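Local coordinates for protein Stk_08120 (Sulfolobus tokodaii str. 7, PDB 2EJX) that probably serves as a fatty acid carrier, in a thermoacidophile-specific family related to the Bet v 1-like proteins, at residues T22-P27 against P32-G37; A28-Q33 against V73-D78; A39-I44 against F49-K54; L86-K91 against L96-E101; D120-A123 against E128-R131. All coordinates share one frame; numbering follows the deposited sequence.

Contact 1: T22-P27 against P32-G37; sequences TIFSDP and PQIFPG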
# COMPACT_ATOMS: atom_id res chain seq x y z
N THR A 22 -2.94 4.82 -10.48
CA THR A 22 -1.58 4.72 -11.00
C THR A 22 -0.49 4.91 -9.94
O THR A 22 0.48 4.17 -9.90
CB THR A 22 -1.34 5.67 -12.22
OG1 THR A 22 -2.27 5.36 -13.24
CG2 THR A 22 0.06 5.49 -12.80
N ILE A 23 -0.65 5.93 -9.07
CA ILE A 23 0.26 6.14 -7.97
C ILE A 23 0.26 4.93 -7.00
O ILE A 23 1.31 4.49 -6.57
CB ILE A 23 0.01 7.54 -7.28
CG1 ILE A 23 0.35 8.64 -8.29
CG2 ILE A 23 0.77 7.73 -5.94
CD1 ILE A 23 -0.13 10.07 -7.82
N PHE A 24 -0.89 4.37 -6.72
CA PHE A 24 -0.97 3.21 -5.84
C PHE A 24 -0.26 1.98 -6.45
O PHE A 24 0.23 1.12 -5.70
CB PHE A 24 -2.44 2.90 -5.48
CG PHE A 24 -2.90 3.57 -4.22
CD1 PHE A 24 -2.40 3.16 -2.99
CD2 PHE A 24 -3.82 4.64 -4.27
CE1 PHE A 24 -2.80 3.79 -1.80
CE2 PHE A 24 -4.25 5.24 -3.10
CZ PHE A 24 -3.73 4.84 -1.87
N SER A 25 -0.15 1.95 -7.79
CA SER A 25 0.58 0.85 -8.51
C SER A 25 2.10 0.98 -8.40
O SER A 25 2.84 0.08 -8.79
CB SER A 25 0.19 0.80 -9.99
OG SER A 25 0.86 1.80 -10.75
N ASP A 26 2.58 2.12 -7.92
CA ASP A 26 4.00 2.27 -7.58
C ASP A 26 4.30 1.78 -6.16
O ASP A 26 3.89 2.40 -5.16
CB ASP A 26 4.42 3.75 -7.72
CG ASP A 26 5.90 3.99 -7.42
OD1 ASP A 26 6.65 3.02 -7.14
OD2 ASP A 26 6.32 5.18 -7.47
N PRO A 27 5.07 0.69 -6.03
CA PRO A 27 5.26 0.19 -4.68
C PRO A 27 6.08 1.13 -3.80
O PRO A 27 5.98 1.06 -2.58
CB PRO A 27 6.00 -1.17 -4.90
CG PRO A 27 6.66 -1.05 -6.17
CD PRO A 27 5.76 -0.17 -7.03
N PRO A 32 5.62 1.96 1.75
CA PRO A 32 5.91 2.80 2.91
C PRO A 32 4.66 3.45 3.52
O PRO A 32 4.59 3.65 4.74
CB PRO A 32 6.85 3.86 2.34
CG PRO A 32 7.45 3.17 1.11
CD PRO A 32 6.32 2.45 0.55
N GLN A 33 3.66 3.72 2.70
CA GLN A 33 2.41 4.34 3.20
C GLN A 33 1.57 3.42 4.07
O GLN A 33 0.87 3.92 4.97
CB GLN A 33 1.53 4.87 2.06
CG GLN A 33 2.04 6.13 1.36
CD GLN A 33 1.90 7.41 2.18
OE1 GLN A 33 2.41 8.49 1.79
NE2 GLN A 33 1.23 7.32 3.30
N ILE A 34 1.61 2.11 3.77
CA ILE A 34 0.68 1.14 4.39
C ILE A 34 1.32 0.16 5.36
O ILE A 34 0.79 -0.09 6.45
CB ILE A 34 -0.16 0.39 3.29
CG1 ILE A 34 -1.11 1.38 2.58
CG2 ILE A 34 -1.03 -0.74 3.90
CD1 ILE A 34 -1.56 0.90 1.24
N PHE A 35 2.49 -0.37 5.00
CA PHE A 35 3.12 -1.39 5.82
C PHE A 35 3.64 -0.79 7.13
O PHE A 35 3.94 0.40 7.16
CB PHE A 35 4.21 -2.13 5.03
CG PHE A 35 3.68 -3.30 4.24
CD1 PHE A 35 2.61 -3.12 3.35
CD2 PHE A 35 4.19 -4.57 4.42
CE1 PHE A 35 2.09 -4.19 2.62
CE2 PHE A 35 3.66 -5.67 3.70
CZ PHE A 35 2.63 -5.47 2.79
N PRO A 36 3.71 -1.59 8.23
CA PRO A 36 4.20 -1.02 9.49
C PRO A 36 5.68 -0.64 9.49
O PRO A 36 6.53 -1.51 9.30
CB PRO A 36 3.97 -2.14 10.54
CG PRO A 36 3.22 -3.22 9.85
CD PRO A 36 3.31 -3.02 8.36
N GLY A 37 5.96 0.64 9.72
CA GLY A 37 7.32 1.09 10.08
C GLY A 37 8.39 0.78 9.03
O GLY A 37 9.50 0.39 9.38
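The F24 ring meets I34 at its rim: I34 CD1 lies 4.4 Å from F24 CE1, close to the ring plane, so the phenyl offers the methyl its edge. On the isoleucine, chi2 of 159° turns CD1 away from CA, and this extension carries the methyl across to the ring. The second touch is between prolines. P27 O sits 3.4 Å from P32 CD, the ring carbon bonded to the P32 nitrogen, which has no hydrogen to offer the preceding turn; at this point helix 27-34 is kinked. Both contacts are light, burying 101 Å² in all. Between the two helices the chain is turned sharply: D26 N bonds to I23 O at 3.0 Å, and D26 then takes the N-cap position, its OD1 accepting from A28 N while OD2 makes a salt bridge to R137. F24 thus meets the last turn of helix 27-34, while the P27-P32 touch is internal to that helix. F24 is packed on L122 of helix 105-137 and on L96 and I98 of strand 95-102, whereas P27 rests on V66 of strand 58-69 and F49 of strand 48-55.

Contact 2: A28-Q33 against V73-D78; sequences AFTIPQ and VRIIYD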
# COMPACT_ATOMS: atom_id res chain seq x y z
N ALA A 28 6.86 2.02 -4.40
CA ALA A 28 7.63 3.01 -3.64
C ALA A 28 6.69 3.98 -2.94
O ALA A 28 7.06 4.63 -1.98
CB ALA A 28 8.54 3.77 -4.57
N PHE A 29 5.48 4.10 -3.46
CA PHE A 29 4.45 4.88 -2.77
C PHE A 29 3.74 4.04 -1.72
O PHE A 29 3.82 4.32 -0.49
CB PHE A 29 3.41 5.45 -3.77
CG PHE A 29 2.25 6.16 -3.11
CD1 PHE A 29 2.42 7.47 -2.57
CD2 PHE A 29 1.01 5.56 -2.98
CE1 PHE A 29 1.37 8.14 -1.91
CE2 PHE A 29 -0.08 6.21 -2.32
CZ PHE A 29 0.09 7.52 -1.80
N THR A 30 3.15 2.96 -2.22
CA THR A 30 2.13 2.19 -1.50
C THR A 30 2.69 1.46 -0.27
O THR A 30 2.06 1.45 0.78
CB THR A 30 1.44 1.22 -2.46
OG1 THR A 30 0.79 1.99 -3.50
CG2 THR A 30 0.40 0.35 -1.75
N ILE A 31 3.87 0.85 -0.40
CA ILE A 31 4.42 0.03 0.69
C ILE A 31 4.81 0.87 1.92
O ILE A 31 4.40 0.55 3.02
CB ILE A 31 5.57 -0.95 0.19
CG1 ILE A 31 5.06 -1.85 -0.94
CG2 ILE A 31 6.13 -1.78 1.30
CD1 ILE A 31 3.94 -2.75 -0.58
N PRO A 32 5.62 1.96 1.75
CA PRO A 32 5.91 2.80 2.91
C PRO A 32 4.66 3.45 3.52
O PRO A 32 4.59 3.65 4.74
CB PRO A 32 6.85 3.86 2.34
CG PRO A 32 7.45 3.17 1.11
CD PRO A 32 6.32 2.45 0.55
N GLN A 33 3.66 3.72 2.70
CA GLN A 33 2.41 4.34 3.20
C GLN A 33 1.57 3.42 4.07
O GLN A 33 0.87 3.92 4.97
CB GLN A 33 1.53 4.87 2.06
CG GLN A 33 2.04 6.13 1.36
CD GLN A 33 1.90 7.41 2.18
OE1 GLN A 33 2.41 8.49 1.79
NE2 GLN A 33 1.23 7.32 3.30
N VAL A 73 -5.17 -2.89 -8.71
CA VAL A 73 -3.73 -3.06 -8.52
C VAL A 73 -3.59 -4.19 -7.49
O VAL A 73 -4.20 -4.12 -6.45
CB VAL A 73 -3.08 -1.79 -7.94
CG1 VAL A 73 -1.60 -2.02 -7.71
CG2 VAL A 73 -3.26 -0.57 -8.86
N ARG A 74 -2.78 -5.20 -7.78
CA ARG A 74 -2.65 -6.34 -6.90
C ARG A 74 -1.16 -6.48 -6.60
O ARG A 74 -0.35 -6.62 -7.52
CB ARG A 74 -3.21 -7.57 -7.64
CG ARG A 74 -3.63 -8.70 -6.78
CD ARG A 74 -4.31 -9.82 -7.59
NE ARG A 74 -5.65 -9.40 -8.05
CZ ARG A 74 -6.63 -10.23 -8.41
NH1 ARG A 74 -6.45 -11.55 -8.36
NH2 ARG A 74 -7.81 -9.75 -8.81
N ILE A 75 -0.77 -6.39 -5.34
CA ILE A 75 0.65 -6.48 -4.95
C ILE A 75 0.82 -7.78 -4.18
O ILE A 75 0.28 -7.95 -3.08
CB ILE A 75 1.11 -5.27 -4.11
CG1 ILE A 75 0.84 -3.97 -4.89
CG2 ILE A 75 2.61 -5.37 -3.77
CD1 ILE A 75 1.37 -2.67 -4.26
N ILE A 76 1.55 -8.71 -4.78
CA ILE A 76 1.79 -10.02 -4.14
C ILE A 76 3.14 -9.97 -3.44
O ILE A 76 4.14 -9.57 -4.03
CB ILE A 76 1.73 -11.12 -5.21
CG1 ILE A 76 0.33 -11.06 -5.85
CG2 ILE A 76 2.00 -12.48 -4.60
CD1 ILE A 76 0.06 -12.10 -6.93
N TYR A 77 3.18 -10.32 -2.16
CA TYR A 77 4.43 -10.17 -1.43
C TYR A 77 4.74 -11.39 -0.55
O TYR A 77 3.83 -12.15 -0.23
CB TYR A 77 4.39 -8.91 -0.56
CG TYR A 77 3.36 -8.97 0.54
CD1 TYR A 77 3.66 -9.55 1.78
CD2 TYR A 77 2.04 -8.46 0.34
CE1 TYR A 77 2.71 -9.61 2.81
CE2 TYR A 77 1.10 -8.52 1.37
CZ TYR A 77 1.45 -9.11 2.58
OH TYR A 77 0.53 -9.16 3.56
N ASP A 78 6.03 -11.53 -0.20
CA ASP A 78 6.51 -12.52 0.79
C ASP A 78 7.43 -11.88 1.78
O ASP A 78 8.20 -11.02 1.43
CB ASP A 78 7.24 -13.72 0.11
CG ASP A 78 8.48 -13.30 -0.71
OD1 ASP A 78 8.32 -13.10 -1.94
OD2 ASP A 78 9.60 -13.18 -0.14
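I75 makes both touches with helix 27-34, one with each of its branches. Apolar contact comes first. I75 CD1 reaches T30 CG2 at 4.0 Å, the two side chains crossing at a slant, while I75 CG2 lies 4.3 Å from I31 CD1. The split follows from the torsions: chi2 of -174° extends the longer branch of I75 and delivers CD1 to the threonine, and chi1 of -56° directs the short CG2 branch to the isoleucine one residue further along the helix. The nearest backbones, at I31 and I75, are still 9.4 Å apart from CA to CA, so the two elements meet here through side chains, and the 105 Å² buried is modest. In the fold this is a helix laid on a sheet. Strand 72-79 is the middle one of seven antiparallel strands, and helix 27-34 is the second of the two short helices that follow the first strand, as in Bet v 1-like proteins. Polar groups are settled within the helical layer: chi1 of -61° sets T30 CG2 anti to the backbone nitrogen and facing the strand, whereas OG1 lies close to F24 O of the preceding helix, probably as its hydrogen-bond partner, though the spacing is too short to be relied on. Q33 N bonds to F29 O at 3.2 Å, a normal helical link. Edge-to-face ring pairs flank the contact, F29 with F24 and Y77 with F35, and Y77 OH is hydrogen-bonded to H102 ND1.

Contact 3: A39-I44 against F49-K54; sequences ASIKCI and FEAEGK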
# COMPACT_ATOMS: atom_id res chain seq x y z
N ALA A 39 11.40 1.26 6.76
CA ALA A 39 12.59 2.11 6.89
C ALA A 39 13.56 2.03 5.68
O ALA A 39 14.50 2.83 5.56
CB ALA A 39 13.36 1.81 8.19
N SER A 40 13.32 1.04 4.82
CA SER A 40 14.06 0.85 3.57
C SER A 40 13.11 0.40 2.46
O SER A 40 12.17 -0.34 2.71
CB SER A 40 15.18 -0.16 3.78
OG SER A 40 16.07 0.38 4.74
N ILE A 41 13.34 0.85 1.23
CA ILE A 41 12.58 0.37 0.08
C ILE A 41 13.49 0.48 -1.15
O ILE A 41 14.20 1.46 -1.29
CB ILE A 41 11.23 1.13 -0.11
CG1 ILE A 41 10.45 0.63 -1.34
CG2 ILE A 41 11.43 2.62 -0.15
CD1 ILE A 41 9.11 -0.04 -1.02
N LYS A 42 13.48 -0.56 -1.98
CA LYS A 42 14.25 -0.63 -3.21
C LYS A 42 13.28 -0.88 -4.34
O LYS A 42 12.54 -1.87 -4.32
CB LYS A 42 15.28 -1.75 -3.16
CG LYS A 42 16.41 -1.57 -4.16
CD LYS A 42 17.33 -2.76 -4.27
CE LYS A 42 16.78 -3.76 -5.29
NZ LYS A 42 17.87 -4.45 -6.09
N CYS A 43 13.26 0.03 -5.31
CA CYS A 43 12.29 -0.01 -6.42
C CYS A 43 12.92 0.22 -7.80
O CYS A 43 12.45 1.03 -8.61
CB CYS A 43 11.17 0.99 -6.18
SG CYS A 43 10.14 0.43 -4.89
N ILE A 44 14.03 -0.47 -7.97
CA ILE A 44 14.69 -0.81 -9.22
C ILE A 44 13.79 -0.86 -10.48
O ILE A 44 13.52 0.18 -11.10
CB ILE A 44 15.36 -2.18 -8.97
CG1 ILE A 44 14.38 -3.09 -8.18
CG2 ILE A 44 16.61 -1.98 -8.08
CD1 ILE A 44 14.67 -4.61 -8.28
N PHE A 49 9.65 -4.75 -5.79
CA PHE A 49 10.17 -4.03 -4.67
C PHE A 49 10.73 -4.97 -3.61
O PHE A 49 10.33 -6.13 -3.52
CB PHE A 49 9.05 -3.17 -4.05
CG PHE A 49 8.08 -3.96 -3.25
CD1 PHE A 49 8.27 -4.11 -1.87
CD2 PHE A 49 6.99 -4.56 -3.87
CE1 PHE A 49 7.39 -4.83 -1.11
CE2 PHE A 49 6.09 -5.31 -3.12
CZ PHE A 49 6.30 -5.44 -1.74
N GLU A 50 11.65 -4.43 -2.84
CA GLU A 50 12.09 -5.03 -1.58
C GLU A 50 12.05 -3.93 -0.53
O GLU A 50 12.51 -2.79 -0.76
CB GLU A 50 13.53 -5.55 -1.71
CG GLU A 50 13.73 -6.48 -2.88
CD GLU A 50 15.17 -6.56 -3.36
OE1 GLU A 50 16.10 -6.43 -2.53
OE2 GLU A 50 15.37 -6.73 -4.59
N ALA A 51 11.54 -4.27 0.64
CA ALA A 51 11.49 -3.31 1.71
C ALA A 51 11.79 -3.97 3.07
O ALA A 51 11.69 -5.18 3.22
CB ALA A 51 10.10 -2.64 1.75
N GLU A 52 12.18 -3.13 4.01
CA GLU A 52 12.47 -3.53 5.38
C GLU A 52 11.71 -2.63 6.31
O GLU A 52 11.66 -1.41 6.13
CB GLU A 52 13.99 -3.42 5.66
CG GLU A 52 14.80 -4.57 4.97
CD GLU A 52 16.31 -4.56 5.28
OE1 GLU A 52 16.71 -4.23 6.41
OE2 GLU A 52 17.09 -4.88 4.36
N GLY A 53 11.12 -3.22 7.34
CA GLY A 53 10.47 -2.42 8.33
C GLY A 53 10.60 -3.06 9.72
O GLY A 53 11.16 -4.15 9.86
N LYS A 54 10.03 -2.38 10.70
CA LYS A 54 9.94 -2.89 12.08
C LYS A 54 8.67 -2.38 12.77
O LYS A 54 8.24 -1.23 12.56
CB LYS A 54 11.19 -2.49 12.85
CG LYS A 54 11.23 -2.96 14.32
CD LYS A 54 12.53 -2.61 14.96
CE LYS A 54 12.71 -3.41 16.25
NZ LYS A 54 14.08 -3.18 16.80
O HOH W 1 16.41 -1.16 7.10
O HOH W 2 18.49 -6.90 -4.46
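A beta hairpin of strands 38-42 and 48-55 forms one edge of the sheet, and a classic beta bulge interrupts it where A39 and S40 both face E52. The evidence is that E52 O accepts two backbone N-H groups, from A39 N at 2.8 Å (166° at the hydrogen) and from S40 N at 3.2 Å. Regular pairing follows: the strand axes run at 175°, and K42 N reaches E50 O at 2.7 Å, almost in line with the carbonyl bond. On the side of S40, K42, E50 and E52 the chains are polar. K42 and E50 lie alongside each other, pointing the same way; a bend at chi3 (87°) brings K42 NZ to 3.7 Å from E50 OE2, a long salt bridge. A water spans the same pair, accepting from K42 NZ at 3.0 Å and donating to E50 OE1. With E50 replaced by an alanine, the K42 ammonium is likely to lose its cross-strand charge partner, and the lysine chain to turn more freely. On the other side, I41 CD1 packs on A51 CB at 3.9 Å, and C43 SG lies against F49 CB at 3.9 Å. The two sides thus differ in chemistry: a polar, water-linked one carrying the charged pair, and an apolar one on which I41 and F49 also meet I31 of helix 27-34.

Contact 4: L86-K91 against L96-E101; sequences LYIRKK and LQIILE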
# COMPACT_ATOMS: atom_id res chain seq x y z
N LEU A 86 -1.82 -7.38 -1.30
CA LEU A 86 -2.46 -6.07 -1.09
C LEU A 86 -3.22 -5.69 -2.35
O LEU A 86 -2.64 -5.61 -3.44
CB LEU A 86 -1.40 -5.01 -0.77
CG LEU A 86 -1.84 -3.56 -0.51
CD1 LEU A 86 -2.67 -3.51 0.68
CD2 LEU A 86 -0.58 -2.76 -0.26
N TYR A 87 -4.51 -5.43 -2.20
CA TYR A 87 -5.32 -4.99 -3.32
C TYR A 87 -5.68 -3.52 -3.19
O TYR A 87 -6.03 -3.07 -2.12
CB TYR A 87 -6.65 -5.72 -3.33
CG TYR A 87 -6.53 -7.22 -3.32
CD1 TYR A 87 -6.55 -7.93 -4.51
CD2 TYR A 87 -6.37 -7.91 -2.11
CE1 TYR A 87 -6.43 -9.31 -4.50
CE2 TYR A 87 -6.26 -9.30 -2.10
CZ TYR A 87 -6.28 -9.99 -3.31
OH TYR A 87 -6.17 -11.38 -3.34
N ILE A 88 -5.63 -2.82 -4.33
CA ILE A 88 -6.24 -1.50 -4.45
C ILE A 88 -7.27 -1.53 -5.61
O ILE A 88 -6.91 -1.79 -6.76
CB ILE A 88 -5.17 -0.36 -4.58
CG1 ILE A 88 -4.09 -0.46 -3.46
CG2 ILE A 88 -5.88 1.04 -4.50
CD1 ILE A 88 -2.77 -1.21 -3.87
N ARG A 89 -8.57 -1.33 -5.28
CA ARG A 89 -9.64 -1.51 -6.26
C ARG A 89 -10.41 -0.21 -6.44
O ARG A 89 -10.84 0.37 -5.46
CB ARG A 89 -10.60 -2.63 -5.86
CG ARG A 89 -9.94 -3.99 -5.61
CD ARG A 89 -10.99 -5.01 -5.11
NE ARG A 89 -10.39 -6.35 -4.95
CZ ARG A 89 -10.72 -7.22 -4.00
NH1 ARG A 89 -11.67 -6.95 -3.12
NH2 ARG A 89 -10.09 -8.40 -3.96
N LYS A 90 -10.53 0.24 -7.69
CA LYS A 90 -11.39 1.35 -7.99
C LYS A 90 -12.84 0.88 -7.86
O LYS A 90 -13.23 -0.12 -8.46
CB LYS A 90 -11.09 1.90 -9.40
CG LYS A 90 -12.15 2.89 -9.91
CD LYS A 90 -11.69 3.59 -11.13
CE LYS A 90 -12.83 4.35 -11.77
NZ LYS A 90 -12.48 4.81 -13.15
N LYS A 91 -13.65 1.61 -7.09
CA LYS A 91 -15.07 1.29 -6.92
C LYS A 91 -15.96 2.17 -7.77
O LYS A 91 -16.98 1.69 -8.29
CB LYS A 91 -15.45 1.34 -5.44
CG LYS A 91 -14.63 0.44 -4.57
CD LYS A 91 -15.36 0.04 -3.28
CE LYS A 91 -15.71 1.23 -2.44
NZ LYS A 91 -16.05 0.83 -1.05
N LEU A 96 -12.11 4.35 -3.82
CA LEU A 96 -11.40 3.12 -3.96
C LEU A 96 -11.45 2.32 -2.68
O LEU A 96 -11.88 2.81 -1.62
CB LEU A 96 -9.96 3.36 -4.45
CG LEU A 96 -8.97 4.20 -3.66
CD1 LEU A 96 -8.25 3.44 -2.53
CD2 LEU A 96 -7.93 4.76 -4.62
N GLN A 97 -11.03 1.06 -2.79
CA GLN A 97 -10.91 0.18 -1.62
C GLN A 97 -9.52 -0.39 -1.56
O GLN A 97 -9.00 -0.82 -2.59
CB GLN A 97 -11.96 -0.98 -1.72
CG GLN A 97 -12.22 -1.76 -0.40
CD GLN A 97 -13.02 -1.03 0.69
OE1 GLN A 97 -12.98 -1.41 1.87
NE2 GLN A 97 -13.73 0.00 0.32
N ILE A 98 -8.96 -0.45 -0.36
CA ILE A 98 -7.67 -1.10 -0.09
C ILE A 98 -7.96 -2.28 0.82
O ILE A 98 -8.65 -2.11 1.85
CB ILE A 98 -6.67 -0.13 0.60
CG1 ILE A 98 -6.50 1.14 -0.27
CG2 ILE A 98 -5.35 -0.85 0.93
CD1 ILE A 98 -5.47 2.15 0.27
N ILE A 99 -7.48 -3.45 0.41
CA ILE A 99 -7.68 -4.66 1.19
C ILE A 99 -6.31 -5.32 1.33
O ILE A 99 -5.69 -5.65 0.32
CB ILE A 99 -8.60 -5.69 0.49
CG1 ILE A 99 -9.95 -5.06 0.10
CG2 ILE A 99 -8.84 -6.90 1.38
CD1 ILE A 99 -10.03 -4.72 -1.41
N LEU A 100 -5.85 -5.54 2.56
CA LEU A 100 -4.64 -6.29 2.84
C LEU A 100 -4.97 -7.66 3.43
O LEU A 100 -5.60 -7.75 4.51
CB LEU A 100 -3.74 -5.55 3.82
CG LEU A 100 -2.38 -6.22 4.11
CD1 LEU A 100 -1.49 -6.37 2.87
CD2 LEU A 100 -1.62 -5.44 5.23
N GLU A 101 -4.55 -8.72 2.73
CA GLU A 101 -4.79 -10.08 3.23
C GLU A 101 -3.45 -10.77 3.47
O GLU A 101 -2.68 -11.00 2.54
CB GLU A 101 -5.66 -10.87 2.25
CG GLU A 101 -7.06 -10.33 2.02
CD GLU A 101 -7.85 -11.10 0.96
OE1 GLU A 101 -7.29 -12.06 0.38
OE2 GLU A 101 -9.02 -10.69 0.67
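Neighbouring antiparallel strands meet here in a hairpin, 86-91 against 96-101, near the end of the sheet that strand 7-12 closes. The axes approach to 4.6 Å at 162°, and 641 Å² is buried. Backbone bonds set the register: Y87 and I99 exchange both their N-H groups, as do R89 and Q97, and the bond from Y87 N to I99 O is nearly straight (177°). Beyond that bond, I99 O also lies at the edge of the Y87 ring, 3.4 Å from CD2. Over one face of the ring R89 NH2 sits 3.6 Å above the plane, offset toward the rim. R89 is extended from CG to NE, which carries its guanidinium out to I99, whose CD1 comes over one face, 3.3 Å from R89 NH1. Y87 CE2 is 3.9 Å from E101 OE1, ring and carboxylate planes standing well apart in angle. Without the ring, as with an alanine here, the R89 guanidinium is likely to lose the surface it lies over and swing more freely, with a gap beside I99. In the seven-stranded sheet of this Bet v 1-like fold, the opposite side of the hairpin is the one that faces the helices. There L86 CD1 packs on I98 CG2 and on L100 CD1, each at 3.8 Å, and I88 CG2 runs beside L96 CD1 at 3.9 Å. I88 and I98 bear on F24, and L96 on V20, of helix 17-24. Toward the turn, K91 NZ makes a salt bridge to E10 of strand 7-12.

Contact 5: D120-A123 against E128-R131; sequences DRLA and EIIR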
# COMPACT_ATOMS: atom_id res chain seq x y z
N ASP A 120 -6.07 4.76 7.98
CA ASP A 120 -6.82 5.92 8.47
C ASP A 120 -6.17 7.22 8.07
O ASP A 120 -6.85 8.11 7.60
CB ASP A 120 -6.97 5.85 10.01
CG ASP A 120 -7.95 4.78 10.46
OD1 ASP A 120 -8.64 4.19 9.63
OD2 ASP A 120 -8.04 4.55 11.67
N ARG A 121 -4.85 7.33 8.28
CA ARG A 121 -4.11 8.53 7.90
C ARG A 121 -4.18 8.76 6.38
O ARG A 121 -4.41 9.87 5.92
CB ARG A 121 -2.64 8.39 8.36
CG ARG A 121 -1.78 9.63 8.07
CD ARG A 121 -0.31 9.41 8.47
NE ARG A 121 0.19 8.12 7.96
CZ ARG A 121 0.54 7.87 6.69
NH1 ARG A 121 0.48 8.80 5.71
NH2 ARG A 121 0.91 6.63 6.38
N LEU A 122 -4.01 7.71 5.59
CA LEU A 122 -4.14 7.83 4.13
C LEU A 122 -5.55 8.30 3.74
O LEU A 122 -5.69 9.21 2.93
CB LEU A 122 -3.79 6.48 3.46
CG LEU A 122 -3.28 6.30 2.05
CD1 LEU A 122 -1.96 7.03 1.80
CD2 LEU A 122 -3.12 4.76 1.86
N ALA A 123 -6.59 7.72 4.33
CA ALA A 123 -7.96 8.11 4.00
C ALA A 123 -8.22 9.58 4.31
O ALA A 123 -8.87 10.27 3.53
CB ALA A 123 -8.96 7.23 4.70
N GLU A 128 -4.30 15.65 -0.42
CA GLU A 128 -3.07 16.42 -0.13
C GLU A 128 -1.85 15.55 -0.40
O GLU A 128 -0.90 15.99 -1.04
CB GLU A 128 -3.03 16.92 1.34
CG GLU A 128 -4.23 17.85 1.76
CD GLU A 128 -5.50 17.16 2.36
OE1 GLU A 128 -5.78 15.94 2.15
OE2 GLU A 128 -6.25 17.86 3.10
N ILE A 129 -1.90 14.28 0.01
CA ILE A 129 -0.75 13.37 -0.30
C ILE A 129 -0.57 13.23 -1.85
O ILE A 129 0.54 13.34 -2.41
CB ILE A 129 -1.00 12.01 0.37
CG1 ILE A 129 -0.79 12.14 1.90
CG2 ILE A 129 -0.07 10.93 -0.31
CD1 ILE A 129 -1.43 11.00 2.72
N ILE A 130 -1.66 13.01 -2.56
CA ILE A 130 -1.60 12.77 -4.00
C ILE A 130 -1.26 14.04 -4.74
O ILE A 130 -0.58 13.99 -5.75
CB ILE A 130 -2.94 12.21 -4.53
CG1 ILE A 130 -3.25 10.81 -3.94
CG2 ILE A 130 -2.97 12.26 -6.13
CD1 ILE A 130 -2.35 9.60 -4.50
N ARG A 131 -1.74 15.19 -4.27
CA ARG A 131 -1.41 16.45 -4.93
C ARG A 131 0.11 16.65 -4.95
O ARG A 131 0.70 16.99 -5.99
CB ARG A 131 -2.06 17.60 -4.22
CG ARG A 131 -1.88 18.92 -4.94
CD ARG A 131 -2.58 20.05 -4.19
NE ARG A 131 -1.95 20.26 -2.89
CZ ARG A 131 -0.86 21.01 -2.70
NH1 ARG A 131 -0.29 21.64 -3.72
NH2 ARG A 131 -0.35 21.11 -1.49
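R121 is held by polar bonds at two places, NH2 to N118 OD1 one turn earlier in the helix and its carbonyl O to N125 ND2 one turn later, while the other terminal nitrogen, R121 NH1, lies 4.2 Å from I129 CD1. The isoleucine methyl approaches the guanidinium obliquely. R121 first runs straight out from the backbone and then folds at chi3 (48°), which swings the guanidinium round to the flank where I129 stands. L122 supplies the other half of the contact: L122 CD1 lies 4.1 Å from I129 CD1, the two side chains crossing at about a right angle. I129 CD1 is therefore shared, touching a leucine methyl and an arginine nitrogen, and chi2 of 162° extends it back toward the preceding turns to do so. The backbone geometry explains why residues seven positions apart can meet. L122 CA and I129 CA are 7.9 Å apart, clearly less than two turns of a straight alpha helix would span, so helix 105-137 bends here with L122 and I129 on the inner side of the curve. Only 107 Å² is buried between the segments. Further partners fill the concave side, I129 resting on F29 and L122 on I34, both of helix 27-34, while D120 OD1 makes a salt bridge to K9 NZ of strand 7-12. A long C-terminal helix that is packed with two short helices and the antiparallel sheet is the hallmark of the Bet v 1-like fold.

Contacts 1 and 2 lie about 3 and 4 Å from the centre of the molecule, their own centres 5 Å apart, and share P32 and Q33. Contacts 3 and 4 are hairpins toward the two ends of one sheet, about 21 Å apart between centres; contact 2 bridges them, I75 CG2 packing on F49 CE2 at 3.5 Å and I75 N bonding to L86 O at 2.8 Å. Contact 5, within the long helix, touches the short helices: F29 CE1 meets I129 CG2 at 3.5 Å, and I98 CD1 of contact 4 meets L122 CD2 at 3.9 Å. Many Bet v 1-like proteins hold ligands between sheet and long helix; whether the fatty acid lies there is not settled by these contacts.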